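Side-chain contact in sugar ABC transporter, periplasmic sugar-binding protein (Caulobacter crescentus, PDB 4IRX), which binds myo-inositol in the periplasm, probably delivering it to an ABC transporter for uptake into the cell: residues Gly142-Ser145 / Ser146-Val150. Numbering follows the deposited sequence. Where two conformers were deposited one is given.
Sequences GSSS and SIERV. With INS (1,2,3,4,5,6-hexahydroxy-cyclohexane), chain C.
R149 and S145, one helical turn apart, reach the same myo-inositol: two guanidinium nitrogens grip neighbouring hydroxyls while the serine hydroxyl meets a third. This is the N-terminal turn of helix 144-160, the helix of a beta-alpha-beta unit in a periplasmic binding protein, with S143 at the N-cap. R149 NH1 donates to INS O2 at 2.9 Å and NH2 to INS O1 at 2.8 Å, both fairly straight; O1 lies at the guanidinium edge, in its plane, whereas S145 CB sits over one face. Arginine suits the place because its two terminal nitrogens span a vicinal diol; NE is steadied by N113, and F228 adds a cation-pi contact. Replacing R149 by an alanine is likely to leave O1 and O2 without these donors, and N113 OD1 without its NE partner. Serine's short hydroxyl suits S145 because it puts OG on O6. The helical bond from R149 N to S145 O (2.9 Å) places both one turn apart. A water links E148 OE1 to S144 OG, which also hydrogen-bonds N98 N. S145 OG, set between its backbone N and carbonyl carbon (chi1 61°), hydrogen-bonds S143 OG in the conformer given and lies 2.6 Å from INS O6.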
loop_
_atom_site.group_PDB
_atom_site.type_symbol
_atom_site.label_atom_id
_atom_site.label_comp_id
_atom_site.label_asym_id
_atom_site.label_seq_id
_atom_site.Cartn_x
_atom_site.Cartn_y
_atom_site.Cartn_z
ATOM N N GLY A 142 9.282 -6.312 0.267
ATOM C CA GLY A 142 10.240 -5.499 1.008
ATOM C C GLY A 142 9.650 -4.267 1.675
ATOM O O GLY A 142 10.327 -3.557 2.414
ATOM N N SER A 143 8.381 -3.995 1.419
ATOM C CA SER A 143 7.725 -2.812 1.957
ATOM C C SER A 143 7.247 -3.023 3.403
ATOM O O SER A 143 6.691 -4.062 3.722
ATOM C CB SER A 143 6.528 -2.485 1.065
ATOM O OG SER A 143 5.734 -1.447 1.608
ATOM N N SER A 144 7.429 -2.025 4.271
ATOM C CA SER A 144 6.840 -2.082 5.616
ATOM C C SER A 144 5.337 -2.363 5.576
ATOM O O SER A 144 4.785 -2.990 6.478
ATOM C CB SER A 144 7.090 -0.790 6.401
ATOM O OG SER A 144 6.283 0.264 5.891
ATOM N N SER A 145 4.667 -1.923 4.514
ATOM C CA SER A 145 3.227 -2.122 4.445
ATOM C C SER A 145 2.880 -3.603 4.330
ATOM O O SER A 145 1.902 -4.062 4.929
ATOM C CB SER A 145 2.614 -1.313 3.314
ATOM O OG SER A 145 3.169 -1.720 2.079
ATOM N N SER A 146 3.675 -4.353 3.573
ATOM C CA SER A 146 3.478 -5.795 3.467
ATOM C C SER A 146 3.791 -6.468 4.794
ATOM O O SER A 146 3.000 -7.253 5.315
ATOM C CB SER A 146 4.362 -6.358 2.371
ATOM O OG SER A 146 4.122 -7.745 2.218
ATOM N N ILE A 147 4.955 -6.168 5.343
ATOM C CA ILE A 147 5.363 -6.756 6.611
ATOM C C ILE A 147 4.334 -6.519 7.710
ATOM O O ILE A 147 3.960 -7.451 8.432
ATOM C CB ILE A 147 6.748 -6.210 7.015
ATOM C CG1 ILE A 147 7.781 -6.627 5.965
ATOM C CG2 ILE A 147 7.114 -6.671 8.410
ATOM C CD1 ILE A 147 9.099 -5.887 6.062
ATOM N N GLU A 148 3.835 -5.295 7.806
ATOM C CA GLU A 148 2.872 -4.959 8.853
ATOM C C GLU A 148 1.462 -5.506 8.594
ATOM O O GLU A 148 0.777 -5.961 9.518
ATOM C CB GLU A 148 2.826 -3.444 9.041
ATOM C CG GLU A 148 4.101 -2.906 9.664
ATOM C CD GLU A 148 4.174 -1.402 9.610
ATOM O OE1 GLU A 148 3.188 -0.784 9.161
ATOM O OE2 GLU A 148 5.222 -0.849 9.996
ATOM N N ARG A 149 1.019 -5.479 7.343
ATOM C CA ARG A 149 -0.267 -6.086 7.004
ATOM C C ARG A 149 -0.276 -7.559 7.319
ATOM O O ARG A 149 -1.255 -8.061 7.873
ATOM C CB ARG A 149 -0.616 -5.919 5.522
ATOM C CG ARG A 149 -1.530 -4.775 5.262
ATOM C CD ARG A 149 -1.669 -4.463 3.778
ATOM N NE ARG A 149 -1.499 -3.027 3.636
ATOM C CZ ARG A 149 -1.360 -2.382 2.488
ATOM N NH1 ARG A 149 -1.394 -3.066 1.345
ATOM N NH2 ARG A 149 -1.161 -1.073 2.489
ATOM N N VAL A 150 0.785 -8.259 6.934
ATOM C CA VAL A 150 0.932 -9.672 7.205
ATOM C C VAL A 150 0.893 -9.925 8.719
ATOM O O VAL A 150 0.245 -10.842 9.193
ATOM C CB VAL A 150 2.254 -10.185 6.576
ATOM C CG1 VAL A 150 2.692 -11.430 7.216
ATOM C CG2 VAL A 150 2.065 -10.401 5.089
HETATM C C1 INS C . 0.060 0.190 -0.857
HETATM C C2 INS C . -1.074 -0.343 -1.668
HETATM C C3 INS C . -0.532 -0.849 -2.980
HETATM C C4 INS C . 0.451 -1.951 -2.742
HETATM C C5 INS C . 1.614 -1.441 -1.976
HETATM C C6 INS C . 1.167 -0.828 -0.670
HETATM O O1 INS C . -0.406 0.644 0.389
HETATM O O2 INS C . -1.725 -1.353 -0.959
HETATM O O3 INS C . -1.577 -1.281 -3.817
HETATM O O4 INS C . 0.860 -2.517 -3.946
HETATM O O5 INS C . 2.517 -2.480 -1.769
HETATM O O6 INS C . 2.257 -0.366 0.086
HETATM O O HOH W 1 3.652 0.485 6.887
#